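Local coordinates for uncharacterized protein (Bacteroides ovatus, PDB 4FS7) that is of unknown function but, as an extracellular protein built of BspA-type leucine-rich repeats, probably binds other proteins, at residues A[260-270]-A[282-290]; A[296-306]-A[318-328]. All coordinates share one frame; numbering follows the deposited sequence.

Contact 1. Residues A[260-270]-A[282-290]. With EDO (1,2-ethanediol), chain C.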
loop_
_atom_site.group_PDB
_atom_site.type_symbol
_atom_site.label_atom_id
_atom_site.label_comp_id
_atom_site.label_asym_id
_atom_site.label_seq_id
_atom_site.Cartn_x
_atom_site.Cartn_y
_atom_site.Cartn_z
ATOM N N ILE A 260 -11.574 0.982 16.531
ATOM C CA ILE A 260 -11.388 2.350 16.121
ATOM C C ILE A 260 -12.286 3.133 17.007
ATOM O O ILE A 260 -13.450 3.328 16.690
ATOM C CB ILE A 260 -11.782 2.589 14.631
ATOM C CG1 ILE A 260 -11.027 1.688 13.704
ATOM C CG2 ILE A 260 -11.510 4.016 14.269
ATOM C CD1 ILE A 260 -11.330 2.040 12.199
ATOM N N GLN A 261 -11.766 3.598 18.139
ATOM C CA GLN A 261 -12.627 4.117 19.172
ATOM C C GLN A 261 -12.726 5.617 19.188
ATOM O O GLN A 261 -13.651 6.174 19.784
ATOM C CB GLN A 261 -12.257 3.597 20.539
ATOM C CG GLN A 261 -12.420 2.115 20.635
ATOM C CD GLN A 261 -12.343 1.560 22.036
ATOM O OE1 GLN A 261 -13.236 1.789 22.834
ATOM N NE2 GLN A 261 -11.307 0.784 22.332
ATOM N N ASN A 262 -11.770 6.284 18.564
ATOM C CA ASN A 262 -11.657 7.695 18.652
ATOM C C ASN A 262 -12.855 8.401 18.024
ATOM O O ASN A 262 -13.213 8.183 16.848
ATOM C CB ASN A 262 -10.351 8.145 17.996
ATOM C CG ASN A 262 -10.020 9.554 18.324
ATOM O OD1 ASN A 262 -10.516 10.453 17.703
ATOM N ND2 ASN A 262 -9.236 9.763 19.400
ATOM N N ASN A 263 -13.470 9.267 18.797
ATOM C CA ASN A 263 -14.685 9.939 18.368
ATOM C C ASN A 263 -14.443 10.970 17.250
ATOM O O ASN A 263 -15.376 11.226 16.467
ATOM C CB ASN A 263 -15.411 10.587 19.576
ATOM C CG ASN A 263 -14.575 11.652 20.297
ATOM O OD1 ASN A 263 -13.363 11.501 20.534
ATOM N ND2 ASN A 263 -15.253 12.724 20.692
ATOM N N LYS A 264 -13.213 11.521 17.182
ATOM C CA LYS A 264 -12.915 12.591 16.202
ATOM C C LYS A 264 -12.106 12.168 14.971
ATOM O O LYS A 264 -11.794 13.001 14.099
ATOM C CB LYS A 264 -12.216 13.760 16.887
ATOM C CG LYS A 264 -13.092 14.456 17.922
ATOM C CD LYS A 264 -14.228 15.206 17.256
ATOM C CE LYS A 264 -13.801 16.611 16.848
ATOM N NZ LYS A 264 -13.836 17.601 17.984
ATOM N N LEU A 265 -11.781 10.888 14.837
ATOM C CA LEU A 265 -11.040 10.409 13.648
ATOM C C LEU A 265 -11.814 10.594 12.350
ATOM O O LEU A 265 -12.984 10.211 12.293
ATOM C CB LEU A 265 -10.688 8.958 13.880
ATOM C CG LEU A 265 -9.951 8.218 12.763
ATOM C CD1 LEU A 265 -8.598 8.865 12.437
ATOM C CD2 LEU A 265 -9.814 6.772 13.123
ATOM N N ARG A 266 -11.171 11.226 11.340
ATOM C CA ARG A 266 -11.711 11.310 9.969
ATOM C C ARG A 266 -11.421 10.016 9.206
ATOM O O ARG A 266 -10.293 9.528 9.213
ATOM C CB ARG A 266 -11.073 12.472 9.214
ATOM C CG ARG A 266 -11.480 12.547 7.768
ATOM C CD ARG A 266 -11.174 13.886 7.117
ATOM N NE ARG A 266 -11.780 13.921 5.790
ATOM C CZ ARG A 266 -11.811 14.974 4.984
ATOM N NH1 ARG A 266 -11.256 16.122 5.341
ATOM N NH2 ARG A 266 -12.391 14.862 3.796
ATOM N N ILE A 267 -12.436 9.463 8.531
ATOM C CA ILE A 267 -12.349 8.136 7.925
ATOM C C ILE A 267 -13.081 8.157 6.581
ATOM O O ILE A 267 -14.225 8.599 6.511
ATOM C CB ILE A 267 -12.989 7.038 8.834
ATOM C CG1 ILE A 267 -12.405 7.070 10.252
ATOM C CG2 ILE A 267 -12.838 5.657 8.246
ATOM C CD1 ILE A 267 -13.071 6.088 11.222
ATOM N N GLY A 268 -12.437 7.654 5.540
ATOM C CA GLY A 268 -13.092 7.478 4.261
ATOM C C GLY A 268 -13.984 6.243 4.220
ATOM O O GLY A 268 -14.072 5.478 5.179
ATOM N N GLY A 269 -14.654 6.063 3.092
ATOM C CA GLY A 269 -15.523 4.940 2.881
ATOM C C GLY A 269 -14.808 3.624 2.672
ATOM O O GLY A 269 -13.610 3.566 2.408
ATOM N N SER A 270 -15.582 2.548 2.768
ATOM C CA SER A 270 -15.152 1.204 2.369
ATOM C C SER A 270 -13.935 0.667 3.120
ATOM O O SER A 270 -13.208 -0.163 2.595
ATOM C CB SER A 270 -14.878 1.175 0.870
ATOM O OG SER A 270 -16.060 1.500 0.122
ATOM N N ILE A 282 -15.111 -2.907 17.382
ATOM C CA ILE A 282 -15.418 -1.840 18.309
ATOM C C ILE A 282 -15.223 -0.541 17.541
ATOM O O ILE A 282 -14.149 -0.309 16.981
ATOM C CB ILE A 282 -14.534 -1.830 19.578
ATOM C CG1 ILE A 282 -14.519 -3.202 20.232
ATOM C CG2 ILE A 282 -15.013 -0.684 20.486
ATOM C CD1 ILE A 282 -13.428 -3.377 21.338
ATOM N N TYR A 283 -16.232 0.318 17.506
ATOM C CA TYR A 283 -16.213 1.480 16.637
ATOM C C TYR A 283 -16.864 2.677 17.315
ATOM O O TYR A 283 -17.990 2.579 17.767
ATOM C CB TYR A 283 -16.931 1.154 15.322
ATOM C CG TYR A 283 -16.803 2.241 14.271
ATOM C CD1 TYR A 283 -17.601 3.358 14.275
ATOM C CD2 TYR A 283 -15.845 2.131 13.258
ATOM C CE1 TYR A 283 -17.469 4.347 13.315
ATOM C CE2 TYR A 283 -15.725 3.101 12.293
ATOM C CZ TYR A 283 -16.513 4.220 12.335
ATOM O OH TYR A 283 -16.391 5.154 11.347
ATOM N N GLY A 284 -16.160 3.802 17.362
ATOM C CA GLY A 284 -16.606 5.005 18.052
ATOM C C GLY A 284 -16.643 6.278 17.290
ATOM O O GLY A 284 -17.048 7.307 17.823
ATOM N N SER A 285 -16.203 6.297 16.027
ATOM C CA SER A 285 -16.245 7.546 15.293
ATOM C C SER A 285 -17.692 7.933 15.001
ATOM O O SER A 285 -18.575 7.079 14.859
ATOM C CB SER A 285 -15.439 7.501 13.999
ATOM O OG SER A 285 -15.298 8.819 13.478
ATOM N N VAL A 286 -17.947 9.232 14.917
ATOM C CA VAL A 286 -19.305 9.761 14.878
ATOM C C VAL A 286 -20.157 9.213 13.707
ATOM O O VAL A 286 -21.359 8.999 13.821
ATOM C CB VAL A 286 -19.330 11.304 14.949
ATOM C CG1 VAL A 286 -18.656 11.956 13.774
ATOM C CG2 VAL A 286 -20.730 11.806 15.063
ATOM N N ILE A 287 -19.516 9.037 12.562
ATOM C CA ILE A 287 -20.141 8.485 11.368
ATOM C C ILE A 287 -19.479 7.138 11.072
ATOM O O ILE A 287 -18.240 7.046 11.094
ATOM C CB ILE A 287 -19.949 9.428 10.165
ATOM C CG1 ILE A 287 -20.670 10.750 10.354
ATOM C CG2 ILE A 287 -20.401 8.745 8.839
ATOM C CD1 ILE A 287 -20.107 11.890 9.523
ATOM N N VAL A 288 -20.285 6.125 10.760
ATOM C CA VAL A 288 -19.833 4.902 10.105
ATOM C C VAL A 288 -19.987 5.169 8.595
ATOM O O VAL A 288 -21.104 5.234 8.114
ATOM C CB VAL A 288 -20.659 3.641 10.462
ATOM C CG1 VAL A 288 -20.107 2.377 9.703
ATOM C CG2 VAL A 288 -20.686 3.406 11.972
ATOM N N PRO A 289 -18.893 5.444 7.870
ATOM C CA PRO A 289 -19.055 5.854 6.456
ATOM C C PRO A 289 -19.671 4.790 5.570
ATOM O O PRO A 289 -19.778 3.612 5.938
ATOM C CB PRO A 289 -17.592 6.110 6.005
ATOM C CG PRO A 289 -16.838 6.345 7.214
ATOM C CD PRO A 289 -17.486 5.536 8.294
ATOM N N GLU A 290 -20.044 5.199 4.371
ATOM C CA GLU A 290 -20.543 4.258 3.391
ATOM C C GLU A 290 -19.675 3.013 3.282
ATOM O O GLU A 290 -18.438 3.115 3.247
ATOM C CB GLU A 290 -20.715 4.945 2.023
ATOM C CG GLU A 290 -19.406 5.364 1.361
ATOM C CD GLU A 290 -19.515 5.758 -0.098
ATOM O OE1 GLU A 290 -20.550 6.331 -0.469
ATOM O OE2 GLU A 290 -18.563 5.515 -0.883
HETATM C C1 EDO C . -15.972 9.298 10.375
HETATM O O1 EDO C . -16.685 9.937 11.507
HETATM C C2 EDO C . -16.124 10.020 9.010
HETATM O O2 EDO C . -15.029 10.947 8.789
HETATM O O HOH W 1 -16.321 4.140 -0.292
#
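Ser285 reaches across to Leu265 through its hydroxyl: OG donates to Leu265 O over 2.9 Å, lying in the plane of that carbonyl. With OG anti to the backbone N (chi1 -168°), the hydroxyl is carried to this carbonyl, and it also accepts from O1 of a 1,2-ethanediol, probably left by the crystallisation liquor. The diol bridges the two segments, taking the N-H of Ile267 on O2 (3.0 Å) and that of Ile287 on O1, where strands 266-267 and 287-288 are not directly paired. Beside it, the end of Ile267, CD1, comes obliquely to the Tyr283 ring and lies 3.5 Å from Tyr283 OH. Pro289 crosses Ile267 at about a right angle, its CG against Ile267 O and Gly268 O.

These are successive coils of a leucine-rich repeat solenoid, in register through the parallel pairing of strands 257-260 and 280-283: Ile260 N donates to Ile282 O (N-H...O angle 169°), and Gly284 N returns a bond of 2.8 Å to Ile260 O. Nearer the surface, Ile282 CG2 rests on the amide end of Gln261. Farther along, Ser270 N donates to Glu290 O over 3.0 Å, and a water joins Ser270 OG to Glu290 OE2.

Behind this shell, Tyr283 OH donates to Ile287 O at 2.7 Å, in the carbonyl plane and on a lone pair, which ties the ring across its own turn. A phenylalanine here would probably leave Ile287 O without this donor and the ring freer to shift against Ile267. The Asx turn of Asn262, whose ND2 is held by Asp239, shapes the bend leading to Leu265.

Contact 2. Residues A[296-306]-A[318-328]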
loop_
_atom_site.group_PDB
_atom_site.type_symbol
_atom_site.label_atom_id
_atom_site.label_comp_id
_atom_site.label_asym_id
_atom_site.label_seq_id
_atom_site.Cartn_x
_atom_site.Cartn_y
_atom_site.Cartn_z
ATOM N N CYS A 296 -18.661 -8.162 5.011
ATOM C CA CYS A 296 -17.968 -8.771 6.162
ATOM C C CYS A 296 -18.847 -9.916 6.667
ATOM O O CYS A 296 -19.550 -9.865 7.669
ATOM C CB CYS A 296 -17.692 -7.701 7.220
ATOM S SG CYS A 296 -16.372 -6.568 6.697
ATOM N N SER A 297 -18.797 -11.007 5.914
ATOM C CA SER A 297 -19.691 -12.133 6.069
ATOM C C SER A 297 -19.441 -13.019 7.284
ATOM O O SER A 297 -20.288 -13.880 7.562
ATOM C CB SER A 297 -19.714 -12.970 4.775
ATOM O OG SER A 297 -18.415 -13.266 4.379
ATOM N N SER A 298 -18.331 -12.812 7.981
ATOM C CA SER A 298 -18.055 -13.476 9.268
ATOM C C SER A 298 -18.283 -12.588 10.484
ATOM O O SER A 298 -18.069 -13.026 11.621
ATOM C CB SER A 298 -16.614 -14.023 9.294
ATOM O OG SER A 298 -16.464 -15.068 8.373
ATOM N N LEU A 299 -18.732 -11.357 10.288
ATOM C CA LEU A 299 -18.837 -10.381 11.397
ATOM C C LEU A 299 -20.017 -10.772 12.291
ATOM O O LEU A 299 -21.154 -10.889 11.823
ATOM C CB LEU A 299 -19.074 -9.005 10.815
ATOM C CG LEU A 299 -19.181 -7.836 11.763
ATOM C CD1 LEU A 299 -18.008 -7.733 12.737
ATOM C CD2 LEU A 299 -19.354 -6.549 10.937
ATOM N N THR A 300 -19.718 -11.000 13.573
ATOM C CA THR A 300 -20.707 -11.480 14.528
ATOM C C THR A 300 -20.786 -10.652 15.796
ATOM O O THR A 300 -21.731 -10.848 16.579
ATOM C CB THR A 300 -20.469 -12.988 14.854
ATOM O OG1 THR A 300 -19.130 -13.135 15.354
ATOM C CG2 THR A 300 -20.717 -13.886 13.671
ATOM N N GLU A 301 -19.881 -9.712 16.050
ATOM C CA GLU A 301 -19.959 -8.834 17.200
ATOM C C GLU A 301 -19.601 -7.427 16.809
ATOM O O GLU A 301 -18.486 -7.179 16.321
ATOM C CB GLU A 301 -19.052 -9.267 18.338
ATOM C CG GLU A 301 -18.965 -8.211 19.436
ATOM C CD GLU A 301 -18.323 -8.711 20.688
ATOM O OE1 GLU A 301 -18.877 -9.661 21.297
ATOM O OE2 GLU A 301 -17.272 -8.142 21.063
ATOM N N VAL A 302 -20.535 -6.515 16.993
ATOM C CA VAL A 302 -20.333 -5.111 16.673
ATOM C C VAL A 302 -20.702 -4.247 17.852
ATOM O O VAL A 302 -21.878 -4.217 18.273
ATOM C CB VAL A 302 -21.151 -4.668 15.435
ATOM C CG1 VAL A 302 -20.928 -3.180 15.173
ATOM C CG2 VAL A 302 -20.835 -5.511 14.218
ATOM N N LYS A 303 -19.695 -3.611 18.443
ATOM C CA LYS A 303 -19.886 -2.631 19.494
ATOM C C LYS A 303 -19.754 -1.234 18.948
ATOM O O LYS A 303 -18.657 -0.809 18.588
ATOM C CB LYS A 303 -18.921 -2.877 20.655
ATOM C CG LYS A 303 -19.000 -1.773 21.731
ATOM C CD LYS A 303 -20.293 -1.766 22.467
ATOM C CE LYS A 303 -20.390 -0.533 23.406
ATOM N NZ LYS A 303 -21.667 -0.553 24.230
ATOM N N LEU A 304 -20.875 -0.538 18.838
ATOM C CA LEU A 304 -20.928 0.878 18.480
ATOM C C LEU A 304 -20.965 1.705 19.749
ATOM O O LEU A 304 -21.876 1.555 20.551
ATOM C CB LEU A 304 -22.140 1.207 17.595
ATOM C CG LEU A 304 -22.217 0.429 16.291
ATOM C CD1 LEU A 304 -23.521 0.855 15.544
ATOM C CD2 LEU A 304 -20.949 0.592 15.415
ATOM N N LEU A 305 -19.968 2.552 19.953
ATOM C CA LEU A 305 -19.922 3.406 21.126
ATOM C C LEU A 305 -20.983 4.512 21.062
ATOM O O LEU A 305 -21.541 4.762 20.001
ATOM C CB LEU A 305 -18.524 3.984 21.305
ATOM C CG LEU A 305 -17.413 2.908 21.494
ATOM C CD1 LEU A 305 -16.048 3.600 21.576
ATOM C CD2 LEU A 305 -17.635 1.958 22.634
ATOM N N ASP A 306 -21.292 5.125 22.213
ATOM C CA ASP A 306 -22.313 6.147 22.320
ATOM C C ASP A 306 -22.024 7.347 21.458
ATOM O O ASP A 306 -22.905 8.168 21.211
ATOM C CB ASP A 306 -22.476 6.591 23.772
ATOM C CG ASP A 306 -23.070 5.550 24.681
ATOM O OD1 ASP A 306 -23.582 4.492 24.214
ATOM O OD2 ASP A 306 -23.032 5.840 25.913
ATOM N N SER A 318 -24.569 -7.167 3.328
ATOM C CA SER A 318 -23.978 -8.459 3.089
ATOM C C SER A 318 -23.173 -8.991 4.281
ATOM O O SER A 318 -22.394 -9.952 4.148
ATOM C CB SER A 318 -23.188 -8.513 1.766
ATOM O OG SER A 318 -24.063 -8.673 0.659
ATOM N N CYS A 319 -23.474 -8.489 5.483
ATOM C CA CYS A 319 -22.913 -9.062 6.732
ATOM C C CYS A 319 -23.846 -10.171 7.178
ATOM O O CYS A 319 -24.689 -10.016 8.057
ATOM C CB CYS A 319 -22.741 -7.975 7.774
ATOM S SG CYS A 319 -21.404 -6.818 7.408
ATOM N N THR A 320 -23.698 -11.315 6.541
ATOM C CA THR A 320 -24.646 -12.421 6.586
ATOM C C THR A 320 -24.609 -13.274 7.846
ATOM O O THR A 320 -25.513 -14.100 8.019
ATOM C CB THR A 320 -24.478 -13.322 5.356
ATOM O OG1 THR A 320 -23.100 -13.671 5.224
ATOM C CG2 THR A 320 -25.007 -12.631 4.074
ATOM N N SER A 321 -23.647 -13.050 8.728
ATOM C CA SER A 321 -23.556 -13.771 10.003
ATOM C C SER A 321 -23.979 -12.932 11.211
ATOM O O SER A 321 -24.043 -13.457 12.324
ATOM C CB SER A 321 -22.107 -14.249 10.228
ATOM O OG SER A 321 -21.760 -15.279 9.333
ATOM N N LEU A 322 -24.275 -11.653 11.018
ATOM C CA LEU A 322 -24.565 -10.762 12.124
ATOM C C LEU A 322 -26.004 -10.992 12.608
ATOM O O LEU A 322 -26.931 -10.842 11.843
ATOM C CB LEU A 322 -24.429 -9.316 11.642
ATOM C CG LEU A 322 -24.621 -8.203 12.689
ATOM C CD1 LEU A 322 -23.548 -8.355 13.839
ATOM C CD2 LEU A 322 -24.607 -6.835 12.000
ATOM N N VAL A 323 -26.157 -11.346 13.879
ATOM C CA VAL A 323 -27.455 -11.714 14.455
ATOM C C VAL A 323 -28.033 -10.575 15.262
ATOM O O VAL A 323 -29.261 -10.335 15.262
ATOM C CB VAL A 323 -27.280 -12.973 15.348
ATOM C CG1 VAL A 323 -28.559 -13.173 16.219
ATOM C CG2 VAL A 323 -27.055 -14.148 14.479
ATOM N N SER A 324 -27.187 -9.871 15.994
ATOM C CA SER A 324 -27.605 -8.782 16.906
ATOM C C SER A 324 -26.754 -7.555 16.688
ATOM O O SER A 324 -25.523 -7.670 16.524
ATOM C CB SER A 324 -27.449 -9.203 18.374
ATOM O OG SER A 324 -28.120 -10.430 18.623
ATOM N N ILE A 325 -27.374 -6.394 16.792
ATOM C CA ILE A 325 -26.639 -5.159 16.920
ATOM C C ILE A 325 -27.429 -4.166 17.782
ATOM O O ILE A 325 -28.655 -3.995 17.625
ATOM C CB ILE A 325 -26.210 -4.580 15.575
ATOM C CG1 ILE A 325 -25.171 -3.450 15.733
ATOM C CG2 ILE A 325 -27.473 -4.115 14.781
ATOM C CD1 ILE A 325 -24.606 -2.932 14.392
ATOM N N ASP A 326 -26.716 -3.622 18.756
ATOM C CA ASP A 326 -27.251 -2.611 19.668
ATOM C C ASP A 326 -26.881 -1.268 19.111
ATOM O O ASP A 326 -25.709 -0.888 19.084
ATOM C CB ASP A 326 -26.695 -2.870 21.070
ATOM C CG ASP A 326 -27.176 -1.879 22.124
ATOM O OD1 ASP A 326 -28.245 -1.291 21.958
ATOM O OD2 ASP A 326 -26.465 -1.737 23.147
ATOM N N LEU A 327 -27.868 -0.547 18.617
ATOM C CA LEU A 327 -27.668 0.817 18.109
ATOM C C LEU A 327 -27.654 1.736 19.313
ATOM O O LEU A 327 -28.565 1.675 20.150
ATOM C CB LEU A 327 -28.770 1.220 17.147
ATOM C CG LEU A 327 -28.822 0.416 15.836
ATOM C CD1 LEU A 327 -29.857 1.077 14.907
ATOM C CD2 LEU A 327 -27.458 0.269 15.185
ATOM N N PRO A 328 -26.638 2.585 19.425
ATOM C CA PRO A 328 -26.533 3.379 20.636
ATOM C C PRO A 328 -27.529 4.519 20.672
ATOM O O PRO A 328 -28.180 4.891 19.666
ATOM C CB PRO A 328 -25.078 3.874 20.612
ATOM C CG PRO A 328 -24.721 3.878 19.177
ATOM C CD PRO A 328 -25.422 2.670 18.604
HETATM O O HOH W 2 -22.407 -15.950 6.526
HETATM O O HOH W 3 -24.440 -11.041 16.318
HETATM O O HOH W 4 -23.193 -7.411 17.893
HETATM O O HOH W 5 -24.205 -5.017 19.591
HETATM O O HOH W 6 -23.349 -1.933 19.460
HETATM O O HOH W 7 -24.251 0.337 21.279
#
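Val302 meets two side chains of 318-328 with its two methyls. CG2 touches Leu322 CD1 at 3.9 Å, the side chains crossing at about a right angle, whereas CG1 packs on Ile325 CD1 at 3.8 Å in a more slanting approach. Ile325 holds CG1 anti to its backbone N (chi1 -167°), which extends the chain so that its terminal methyl lies against both Val302 and Leu304. Leu304 and Leu327 run side by side, pointing the same way, and meet through CD1 and CD2. Across Leu304 lies the ring of Pro328, with CD 3.7 Å from Leu304 CB and CG against Leu305 O.

At the other end the two cysteines sit one over the next as thiols with no disulfide between them: Cys319 SG packs on Cys296 CB at 3.8 Å and approaches Leu299 CD2. Nearby, Ser321 OG donates to Ser297 O over 2.7 Å, tilted 17° from the carbonyl plane. A water also donates to Ser297 O and bridges it to Thr320 OG1, while Thr300 lays its CG2 methyl on Ser321 CB.

Alongside the apolar row, the backbones stand too far apart for direct pairing. Waters fill in: one accepts from Val302 N and donates to Ser324 O (2.7 Å), and another accepts from Asp326 N and donates to Val302 O. On its other side strand 301-304 bonds directly to 280-283, while the weakly bonded strand at about 324-325 lies beside 347-348. Equivalent cysteines and leucines stacked coil on coil, each set beside a matching type I turn (Cys296 to Leu299, Cys319 to Leu322), are as expected for a solenoid of BspA-type leucine-rich repeats.

Contacts 1 and 2 follow each other along the solenoid, their centres about 15 Å apart, and both are partly buried. They share a sheet: strand 280-283, which enters contact 1, is the neighbour of strand 301-304 in contact 2, with Tyr283 N and O probably bonded to Lys303 O and Leu305 N. Leu305 also packs on Gln261 and Gly284. In contact 1 direct backbone bonds join the strands, and the diol links the coils farther on; in contact 2 the sheet is interrupted and waters stand in for those bonds. Contact 2 has the larger buried share, with leucines, Val302, Ile325, Pro328 and the cysteines packed together, whereas contact 1 depends more on serine, glycine and tyrosine at its turn.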